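Local atomic coordinates of fusolin (Unidentified entomopoxvirus, PDB entry 4YN2), a protein that forms the crystalline spindles of an insect poxvirus that enhance virulence, and probably acts on chitin as a lytic polysaccharide monooxygenase. Residues H1-S5 with Q64-Y68; P117-S123 with D227-N233; D169-N173 with F195-P200. The contacts are given in a common frame with arbitrary orientation. Residues are numbered along the deposited sequence.

Contact 1: residues H1-S5 with Q64-Y68; sequences HGYMS and QDNEY. With ZN (zinc ion), chain C.
His1 NE2 donates to Glu67 OE1 at 2.7 Å, a His-carboxylate hydrogen bond at the ring edge, while His1 ND1 binds zinc at 1.9 Å. His1 N adds a 2.1 Å bond to the metal, and His142 a further ligand. Glu67 is extended (chi1 and chi2 t); His1 is m. Next, Gly2 N donates to Asn66 O at 3.0 Å, their CA atoms 4.1 Å apart. At the Gly2 angles (phi 152°, psi -168°) a CB would jam against His1 O. Residues 64-67 form a type I turn, closed by Glu67 N to Gln64 O at 3.0 Å. A water bridges Gly2 O (2.6 Å), Asp65 O (2.7 Å) and Tyr68 N (3.2 Å). Outermost, the Tyr3 ring edge meets Asn66, CD2 to CB 4.0 Å. Terminal N, ND1 and a second histidine make the histidine brace, which holds copper in active lytic polysaccharide monooxygenases and zinc in this crystal; the Glu67 bond to NE2 leaves ND1 facing the metal, consistent with holding the ring in place.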
loop_
_atom_site.group_PDB
_atom_site.type_symbol
_atom_site.label_atom_id
_atom_site.label_comp_id
_atom_site.label_asym_id
_atom_site.label_seq_id
_atom_site.Cartn_x
_atom_site.Cartn_y
_atom_site.Cartn_z
ATOM N N HIS A 1 0.122 -18.631 6.432
ATOM C CA HIS A 1 0.247 -17.349 7.090
ATOM C C HIS A 1 1.447 -16.623 6.553
ATOM O O HIS A 1 2.414 -17.246 6.121
ATOM C CB HIS A 1 0.374 -17.527 8.613
ATOM C CG HIS A 1 -0.922 -17.814 9.283
ATOM N ND1 HIS A 1 -1.755 -18.810 8.831
ATOM C CD2 HIS A 1 -1.494 -17.212 10.349
ATOM C CE1 HIS A 1 -2.809 -18.785 9.628
ATOM N NE2 HIS A 1 -2.665 -17.873 10.588
ATOM N N GLY A 2 1.391 -15.309 6.615
ATOM C CA GLY A 2 2.489 -14.472 6.185
ATOM C C GLY A 2 2.020 -13.120 5.717
ATOM O O GLY A 2 0.874 -12.729 5.951
ATOM N N TYR A 3 2.918 -12.400 5.086
ATOM C CA TYR A 3 2.638 -11.051 4.601
ATOM C C TYR A 3 3.582 -10.680 3.491
ATOM O O TYR A 3 4.656 -11.269 3.361
ATOM C CB TYR A 3 2.776 -10.023 5.746
ATOM C CG TYR A 3 4.078 -10.149 6.507
ATOM C CD1 TYR A 3 5.243 -9.552 6.041
ATOM C CD2 TYR A 3 4.154 -10.901 7.671
ATOM C CE1 TYR A 3 6.455 -9.717 6.702
ATOM C CE2 TYR A 3 5.363 -11.082 8.335
ATOM C CZ TYR A 3 6.514 -10.492 7.844
ATOM O OH TYR A 3 7.709 -10.626 8.505
ATOM N N MET A 4 3.202 -9.672 2.724
ATOM C CA MET A 4 4.049 -9.115 1.680
ATOM C C MET A 4 5.213 -8.366 2.323
ATOM O O MET A 4 4.982 -7.474 3.128
ATOM C CB MET A 4 3.241 -8.175 0.764
ATOM C CG MET A 4 2.484 -8.898 -0.307
ATOM S SD MET A 4 3.555 -9.765 -1.489
ATOM C CE MET A 4 4.471 -8.425 -2.145
ATOM N N SER A 5 6.451 -8.757 2.008
ATOM C CA SER A 5 7.652 -8.135 2.566
ATOM C C SER A 5 8.268 -7.205 1.562
ATOM O O SER A 5 8.853 -6.203 1.976
ATOM C CB SER A 5 8.663 -9.187 3.025
ATOM O OG SER A 5 8.764 -10.258 2.104
ATOM N N GLN A 64 -1.460 -9.294 14.502
ATOM C CA GLN A 64 -1.863 -10.296 13.525
ATOM C C GLN A 64 -1.517 -9.880 12.091
ATOM O O GLN A 64 -2.274 -10.192 11.188
ATOM C CB GLN A 64 -3.369 -10.552 13.644
ATOM C CG GLN A 64 -3.830 -11.030 15.003
ATOM C CD GLN A 64 -3.171 -12.313 15.399
ATOM O OE1 GLN A 64 -2.265 -12.323 16.220
ATOM N NE2 GLN A 64 -3.575 -13.409 14.786
ATOM N N ASP A 65 -0.332 -9.296 11.866
ATOM C CA ASP A 65 0.127 -8.849 10.537
ATOM C C ASP A 65 0.288 -10.006 9.545
ATOM O O ASP A 65 0.077 -9.805 8.342
ATOM C CB ASP A 65 1.438 -8.053 10.643
ATOM C CG ASP A 65 2.615 -8.720 11.356
ATOM O OD1 ASP A 65 2.488 -9.906 11.748
ATOM O OD2 ASP A 65 3.664 -8.053 11.516
ATOM N N ASN A 66 0.567 -11.221 10.044
ATOM C CA ASN A 66 0.682 -12.419 9.206
ATOM C C ASN A 66 -0.661 -13.187 9.071
ATOM O O ASN A 66 -0.672 -14.254 8.466
ATOM C CB ASN A 66 1.769 -13.362 9.732
ATOM C CG ASN A 66 1.453 -14.036 11.049
ATOM O OD1 ASN A 66 0.676 -13.534 11.857
ATOM N ND2 ASN A 66 2.046 -15.189 11.293
ATOM N N GLU A 67 -1.776 -12.668 9.632
ATOM C CA GLU A 67 -3.068 -13.334 9.558
ATOM C C GLU A 67 -4.173 -12.381 9.045
ATOM O O GLU A 67 -5.284 -12.363 9.570
ATOM C CB GLU A 67 -3.444 -13.953 10.913
ATOM C CG GLU A 67 -4.521 -15.027 10.794
ATOM C CD GLU A 67 -4.848 -15.730 12.090
ATOM O OE1 GLU A 67 -4.579 -16.949 12.189
ATOM O OE2 GLU A 67 -5.330 -15.052 13.023
ATOM N N TYR A 68 -3.894 -11.657 7.954
ATOM C CA TYR A 68 -4.905 -10.830 7.280
ATOM C C TYR A 68 -5.539 -11.790 6.334
ATOM O O TYR A 68 -5.130 -11.907 5.187
ATOM C CB TYR A 68 -4.299 -9.595 6.609
ATOM C CG TYR A 68 -4.180 -8.424 7.557
ATOM C CD1 TYR A 68 -3.677 -8.590 8.841
ATOM C CD2 TYR A 68 -4.691 -7.176 7.219
ATOM C CE1 TYR A 68 -3.633 -7.530 9.748
ATOM C CE2 TYR A 68 -4.627 -6.102 8.104
ATOM C CZ TYR A 68 -4.081 -6.279 9.365
ATOM O OH TYR A 68 -4.028 -5.215 10.239
HETATM ZN ZN ZN C . -1.081 -20.040 7.481
HETATM O O HOH W 1 -1.206 -11.132 6.332
#

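Contact 2: residues P117-S123 with D227-N233; sequences PTVIPLS and DINFDYN
Two parallel strands, 118-121 and 227-231, run side by side with their axes 4.4 Å apart at closest and 32° between their directions. Thr118 pairs with Ile228, Val119 with Asn229, Ile120 with Phe230 and Pro121 with Asp231, at CA separations of 4.5 to 4.8 Å. The backbone hydrogen bonds alternate: Thr118 N to Asp227 O (2.9 Å), Asn229 N to Thr118 O (3.0 Å), Ile120 N to Asn229 O (2.8 Å), Asp231 N to Ile120 O (2.9 Å) and Leu122 N to Asp231 O (3.0 Å). Asn233 ND2 donates a further, side-chain hydrogen bond to Leu122 O at 3.1 Å.

Apolar packing gathers on the face of Thr118, Ile120, Ile228 and Phe230. Ile120 (chi1 m, chi2 t) sets CD1 4.1 Å from Ile228 CB and 4.2 Å from Phe230 CE1; Leu122 CD1 sits 3.8 Å from Phe230 CB. Leu122 CD2 makes a CH-pi contact over the Tyr232 ring, 3.7 Å from its centroid. Ile120 also touches strand 129-138, and Ile228 and Phe230 touch strand 191-200. This packing of one sheet on another is consistent with the immunoglobulin-like beta sandwich of the lytic polysaccharide monooxygenase family.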
loop_
_atom_site.group_PDB
_atom_site.type_symbol
_atom_site.label_atom_id
_atom_site.label_comp_id
_atom_site.label_asym_id
_atom_site.label_seq_id
_atom_site.Cartn_x
_atom_site.Cartn_y
_atom_site.Cartn_z
ATOM N N PRO A 117 3.990 4.995 0.622
ATOM C CA PRO A 117 4.231 3.940 -0.366
ATOM C C PRO A 117 5.674 3.525 -0.504
ATOM O O PRO A 117 6.578 4.284 -0.180
ATOM C CB PRO A 117 3.793 4.606 -1.671
ATOM C CG PRO A 117 4.200 6.067 -1.474
ATOM C CD PRO A 117 4.102 6.338 0.013
ATOM N N THR A 118 5.891 2.365 -1.116
ATOM C CA THR A 118 7.224 1.985 -1.565
ATOM C C THR A 118 7.370 2.702 -2.901
ATOM O O THR A 118 6.536 2.492 -3.783
ATOM C CB THR A 118 7.404 0.490 -1.671
ATOM O OG1 THR A 118 7.404 -0.054 -0.360
ATOM C CG2 THR A 118 8.722 0.119 -2.363
ATOM N N VAL A 119 8.375 3.569 -3.043
ATOM C CA VAL A 119 8.558 4.342 -4.269
ATOM C C VAL A 119 9.482 3.586 -5.221
ATOM O O VAL A 119 10.655 3.404 -4.927
ATOM C CB VAL A 119 9.074 5.759 -3.945
ATOM C CG1 VAL A 119 9.259 6.576 -5.213
ATOM C CG2 VAL A 119 8.121 6.467 -2.993
ATOM N N ILE A 120 8.942 3.159 -6.363
ATOM C CA ILE A 120 9.665 2.396 -7.369
ATOM C C ILE A 120 10.254 3.340 -8.426
ATOM O O ILE A 120 9.490 3.975 -9.150
ATOM C CB ILE A 120 8.719 1.358 -8.036
ATOM C CG1 ILE A 120 8.080 0.426 -6.983
ATOM C CG2 ILE A 120 9.483 0.539 -9.081
ATOM C CD1 ILE A 120 6.806 -0.236 -7.468
ATOM N N PRO A 121 11.583 3.386 -8.608
ATOM C CA PRO A 121 12.133 4.245 -9.666
ATOM C C PRO A 121 11.956 3.643 -11.057
ATOM O O PRO A 121 12.105 2.433 -11.245
ATOM C CB PRO A 121 13.613 4.341 -9.297
ATOM C CG PRO A 121 13.903 3.038 -8.651
ATOM C CD PRO A 121 12.661 2.703 -7.863
ATOM N N LEU A 122 11.624 4.491 -12.029
ATOM C CA LEU A 122 11.524 4.069 -13.427
ATOM C C LEU A 122 12.913 4.139 -14.061
ATOM O O LEU A 122 13.637 5.111 -13.837
ATOM C CB LEU A 122 10.543 4.953 -14.227
ATOM C CG LEU A 122 9.135 4.400 -14.358
ATOM C CD1 LEU A 122 8.501 4.212 -13.018
ATOM C CD2 LEU A 122 8.290 5.292 -15.218
ATOM N N SER A 123 13.264 3.139 -14.876
ATOM C CA SER A 123 14.519 3.133 -15.624
ATOM C C SER A 123 14.365 4.073 -16.823
ATOM O O SER A 123 15.255 4.871 -17.116
ATOM C CB SER A 123 14.864 1.718 -16.081
ATOM O OG SER A 123 16.206 1.647 -16.536
ATOM N N ASP A 227 1.106 -0.504 -0.652
ATOM C CA ASP A 227 1.121 0.854 -1.180
ATOM C C ASP A 227 2.367 1.086 -2.034
ATOM O O ASP A 227 3.481 0.822 -1.583
ATOM C CB ASP A 227 1.058 1.858 -0.030
ATOM C CG ASP A 227 -0.241 1.753 0.738
ATOM O OD1 ASP A 227 -1.307 1.998 0.135
ATOM O OD2 ASP A 227 -0.204 1.343 1.917
ATOM N N ILE A 228 2.172 1.537 -3.285
ATOM C CA ILE A 228 3.278 1.788 -4.209
ATOM C C ILE A 228 3.111 3.117 -4.940
ATOM O O ILE A 228 1.998 3.620 -5.111
ATOM C CB ILE A 228 3.455 0.629 -5.229
ATOM C CG1 ILE A 228 2.227 0.470 -6.168
ATOM C CG2 ILE A 228 3.773 -0.672 -4.508
ATOM C CD1 ILE A 228 2.492 -0.348 -7.415
ATOM N N ASN A 229 4.240 3.684 -5.353
ATOM C CA ASN A 229 4.277 4.882 -6.177
ATOM C C ASN A 229 5.457 4.749 -7.128
ATOM O O ASN A 229 6.308 3.881 -6.938
ATOM C CB ASN A 229 4.344 6.174 -5.351
ATOM C CG ASN A 229 3.762 7.385 -6.050
ATOM O OD1 ASN A 229 3.470 7.372 -7.254
ATOM N ND2 ASN A 229 3.616 8.476 -5.321
ATOM N N PHE A 230 5.470 5.563 -8.170
ATOM C CA PHE A 230 6.479 5.518 -9.213
ATOM C C PHE A 230 7.248 6.829 -9.283
ATOM O O PHE A 230 6.641 7.899 -9.276
ATOM C CB PHE A 230 5.791 5.231 -10.538
ATOM C CG PHE A 230 5.010 3.940 -10.510
ATOM C CD1 PHE A 230 5.611 2.740 -10.861
ATOM C CD2 PHE A 230 3.724 3.902 -9.993
ATOM C CE1 PHE A 230 4.900 1.542 -10.800
ATOM C CE2 PHE A 230 3.024 2.696 -9.909
ATOM C CZ PHE A 230 3.614 1.532 -10.323
ATOM N N ASP A 231 8.579 6.740 -9.324
ATOM C CA ASP A 231 9.464 7.896 -9.419
ATOM C C ASP A 231 9.878 8.068 -10.875
ATOM O O ASP A 231 10.658 7.267 -11.393
ATOM C CB ASP A 231 10.707 7.711 -8.520
ATOM C CG ASP A 231 11.291 8.993 -7.953
ATOM O OD1 ASP A 231 11.013 10.070 -8.515
ATOM O OD2 ASP A 231 12.093 8.908 -6.998
ATOM N N TYR A 232 9.292 9.048 -11.550
ATOM C CA TYR A 232 9.634 9.344 -12.941
ATOM C C TYR A 232 10.969 10.071 -13.016
ATOM O O TYR A 232 11.368 10.735 -12.068
ATOM C CB TYR A 232 8.543 10.189 -13.612
ATOM C CG TYR A 232 7.438 9.335 -14.173
ATOM C CD1 TYR A 232 6.493 8.751 -13.339
ATOM C CD2 TYR A 232 7.404 9.011 -15.520
ATOM C CE1 TYR A 232 5.507 7.909 -13.845
ATOM C CE2 TYR A 232 6.427 8.169 -16.036
ATOM C CZ TYR A 232 5.489 7.605 -15.191
ATOM O OH TYR A 232 4.482 6.819 -15.699
ATOM N N ASN A 233 11.651 9.944 -14.150
ATOM C CA ASN A 233 12.911 10.647 -14.389
ATOM C C ASN A 233 12.610 12.081 -14.825
ATOM O O ASN A 233 11.702 12.282 -15.629
ATOM C CB ASN A 233 13.712 9.933 -15.470
ATOM C CG ASN A 233 14.040 8.510 -15.106
ATOM O OD1 ASN A 233 14.857 8.254 -14.220
ATOM N ND2 ASN A 233 13.355 7.556 -15.719
HETATM O O HOH W 2 4.954 -0.814 0.054
HETATM O O HOH W 3 13.278 7.569 -11.938
#

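Contact 3: residues D169-N173 with F195-P200; sequences DLIYN and FTVPIP. With NAG (2-acetamido-2-deoxy-beta-D-glucopyranose), chain B; EDO (1,2-ethanediol), chain D.
This is side-chain packing between two strands of different sheets: 169-173, paired with 145-152, and 195-200, paired with 129-138. The axes of these short segments run nearly antiparallel, at 157°, and come no closer than 7.1 Å; no direct hydrogen bond joins them, and the nearest CA atoms, Tyr172 and Val197, are 6.7 Å apart.

Ile171 and Tyr172 both face Val149 in a classic beta bulge (Ile171 psi -11°), so both consecutive side chains point toward 195-200. Ile171 (chi1 p, chi2 t) places CD1 4.0 Å from Val197 CG1, 4.0 Å from Ile199 CD1 and 3.7 Å from Pro200 CD. Tyr172 (chi1 t) lays its ring over Val197 CG2, a CH-pi contact 3.9 Å from the centroid, and its CE2 meets Phe195 CD2 at 3.5 Å. Those rings are tilted by 28° and slid apart, centroids 5.5 Å, so they barely overlap. Beyond the rings a water links Tyr172 OH (2.8 Å), Thr196 O (2.7 Å) and O2 of 1,2-ethanediol (3.1 Å), probably from the crystallisation liquor, which takes hydrogen bonds from Thr196 N (to O2, 3.0 Å) and Thr196 OG1 (to O1, 2.8 Å).

Asn173 carries an N-linked glycan, ND2 bonded to NAG C1 at 1.4 Å, with Glu148 hydrogen-bonded to the sugar. Phe195 also meets Tyr147 of strand 145-152 and Leu134 of strand 129-138, while Ile199 continues inward to Ile228 and Phe230 on strand 220-231.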
loop_
_atom_site.group_PDB
_atom_site.type_symbol
_atom_site.label_atom_id
_atom_site.label_comp_id
_atom_site.label_asym_id
_atom_site.label_seq_id
_atom_site.Cartn_x
_atom_site.Cartn_y
_atom_site.Cartn_z
ATOM N N ASP A 169 -7.975 -4.240 -10.767
ATOM C CA ASP A 169 -7.733 -4.966 -12.017
ATOM C C ASP A 169 -6.791 -6.127 -11.752
ATOM O O ASP A 169 -5.724 -5.880 -11.194
ATOM C CB ASP A 169 -7.059 -4.046 -13.042
ATOM C CG ASP A 169 -7.917 -2.947 -13.610
ATOM O OD1 ASP A 169 -9.132 -3.167 -13.765
ATOM O OD2 ASP A 169 -7.363 -1.896 -13.967
ATOM N N LEU A 170 -7.126 -7.357 -12.188
ATOM C CA LEU A 170 -6.232 -8.502 -12.006
ATOM C C LEU A 170 -5.064 -8.385 -12.976
ATOM O O LEU A 170 -5.299 -8.206 -14.166
ATOM C CB LEU A 170 -6.987 -9.820 -12.230
ATOM C CG LEU A 170 -6.175 -11.128 -12.096
ATOM C CD1 LEU A 170 -5.849 -11.437 -10.659
ATOM C CD2 LEU A 170 -6.953 -12.273 -12.666
ATOM N N ILE A 171 -3.815 -8.438 -12.480
ATOM C CA ILE A 171 -2.623 -8.370 -13.347
ATOM C C ILE A 171 -1.770 -9.642 -13.256
ATOM O O ILE A 171 -0.854 -9.794 -14.056
ATOM C CB ILE A 171 -1.766 -7.107 -13.049
ATOM C CG1 ILE A 171 -1.243 -7.073 -11.589
ATOM C CG2 ILE A 171 -2.586 -5.850 -13.378
ATOM C CD1 ILE A 171 -0.154 -6.055 -11.326
ATOM N N TYR A 172 -2.035 -10.543 -12.295
ATOM C CA TYR A 172 -1.210 -11.731 -12.142
ATOM C C TYR A 172 -1.965 -12.848 -11.459
ATOM O O TYR A 172 -2.718 -12.603 -10.524
ATOM C CB TYR A 172 0.024 -11.387 -11.324
ATOM C CG TYR A 172 1.081 -12.462 -11.265
ATOM C CD1 TYR A 172 2.022 -12.595 -12.279
ATOM C CD2 TYR A 172 1.203 -13.284 -10.151
ATOM C CE1 TYR A 172 3.045 -13.536 -12.199
ATOM C CE2 TYR A 172 2.188 -14.265 -10.081
ATOM C CZ TYR A 172 3.136 -14.363 -11.088
ATOM O OH TYR A 172 4.140 -15.300 -10.973
ATOM N N ASN A 173 -1.786 -14.056 -11.955
ATOM C CA ASN A 173 -2.388 -15.241 -11.398
ATOM C C ASN A 173 -1.478 -16.433 -11.679
ATOM O O ASN A 173 -1.342 -16.845 -12.834
ATOM C CB ASN A 173 -3.776 -15.451 -11.956
ATOM C CG ASN A 173 -4.523 -16.524 -11.241
ATOM O OD1 ASN A 173 -4.072 -17.060 -10.226
ATOM N ND2 ASN A 173 -5.675 -16.877 -11.760
ATOM N N PHE A 195 8.295 -13.750 -6.874
ATOM C CA PHE A 195 7.694 -13.861 -8.195
ATOM C C PHE A 195 7.743 -12.548 -8.950
ATOM O O PHE A 195 7.479 -11.485 -8.386
ATOM C CB PHE A 195 6.249 -14.398 -8.103
ATOM C CG PHE A 195 5.326 -13.728 -7.108
ATOM C CD1 PHE A 195 5.501 -13.904 -5.744
ATOM C CD2 PHE A 195 4.193 -13.054 -7.534
ATOM C CE1 PHE A 195 4.632 -13.320 -4.830
ATOM C CE2 PHE A 195 3.318 -12.480 -6.616
ATOM C CZ PHE A 195 3.547 -12.606 -5.271
ATOM N N THR A 196 8.081 -12.639 -10.241
ATOM C CA THR A 196 8.228 -11.480 -11.118
ATOM C C THR A 196 6.882 -11.123 -11.707
ATOM O O THR A 196 6.320 -11.900 -12.468
ATOM C CB THR A 196 9.282 -11.743 -12.187
ATOM O OG1 THR A 196 10.497 -12.036 -11.511
ATOM C CG2 THR A 196 9.511 -10.538 -13.082
ATOM N N VAL A 197 6.374 -9.949 -11.341
ATOM C CA VAL A 197 5.079 -9.456 -11.770
ATOM C C VAL A 197 5.272 -8.189 -12.590
ATOM O O VAL A 197 5.966 -7.269 -12.133
ATOM C CB VAL A 197 4.168 -9.190 -10.543
ATOM C CG1 VAL A 197 2.774 -8.739 -10.983
ATOM C CG2 VAL A 197 4.067 -10.440 -9.671
ATOM N N PRO A 198 4.624 -8.094 -13.769
ATOM C CA PRO A 198 4.683 -6.842 -14.528
ATOM C C PRO A 198 3.686 -5.860 -13.926
ATOM O O PRO A 198 2.481 -6.033 -14.061
ATOM C CB PRO A 198 4.328 -7.269 -15.957
ATOM C CG PRO A 198 3.560 -8.514 -15.821
ATOM C CD PRO A 198 3.755 -9.082 -14.441
ATOM N N ILE A 199 4.192 -4.858 -13.223
ATOM C CA ILE A 199 3.371 -3.862 -12.551
ATOM C C ILE A 199 3.058 -2.723 -13.529
ATOM O O ILE A 199 3.991 -2.041 -13.940
ATOM C CB ILE A 199 4.089 -3.330 -11.285
ATOM C CG1 ILE A 199 4.555 -4.466 -10.330
ATOM C CG2 ILE A 199 3.214 -2.335 -10.543
ATOM C CD1 ILE A 199 3.507 -5.326 -9.774
ATOM N N PRO A 200 1.774 -2.438 -13.851
ATOM C CA PRO A 200 1.478 -1.278 -14.707
ATOM C C PRO A 200 1.901 0.017 -14.027
ATOM O O PRO A 200 1.677 0.174 -12.822
ATOM C CB PRO A 200 -0.048 -1.337 -14.879
ATOM C CG PRO A 200 -0.433 -2.727 -14.505
ATOM C CD PRO A 200 0.531 -3.118 -13.438
HETATM C C1 NAG B . -6.483 -17.909 -11.190
HETATM C C2 NAG B . -7.972 -17.644 -11.397
HETATM C C3 NAG B . -8.756 -18.801 -10.780
HETATM C C4 NAG B . -8.267 -20.137 -11.333
HETATM C C5 NAG B . -6.753 -20.266 -11.196
HETATM C C6 NAG B . -6.189 -21.515 -11.840
HETATM C C7 NAG B . -9.059 -15.429 -11.427
HETATM C C8 NAG B . -9.286 -14.165 -10.658
HETATM N N2 NAG B . -8.366 -16.385 -10.789
HETATM O O3 NAG B . -10.123 -18.615 -11.123
HETATM O O4 NAG B . -8.861 -21.213 -10.620
HETATM O O5 NAG B . -6.128 -19.138 -11.822
HETATM O O6 NAG B . -6.616 -21.677 -13.180
HETATM O O7 NAG B . -9.502 -15.586 -12.560
HETATM C C1 EDO D . 11.055 -15.630 -10.044
HETATM O O1 EDO D . 10.888 -14.227 -9.815
HETATM C C2 EDO D . 9.690 -16.317 -10.308
HETATM O O2 EDO D . 8.816 -15.452 -11.037
HETATM O O HOH W 4 6.293 -14.599 -12.677
#

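Along the chain, contact 1 closes before contact 2 opens, and contact 3 is nested within the loop that contact 2 closes. Contacts 2 and 3 have centres about 16 Å apart, share the mixed sheet through strands 220-231 and 168-174, and touch: Phe230 CZ lies 3.4 Å from Pro200 O, and Ile228 CD1 3.8 Å from Ile199 CG2, so both belong to one interior between the two sheets. Contact 1, centred about 23 Å from contact 2 and 20 Å from contact 3, shares with contact 3 the antiparallel sheet containing strands 2-6 and 191-200. Contact 1, which holds the metal-binding His1, and contact 2 lie on opposite sides of the chain's centre.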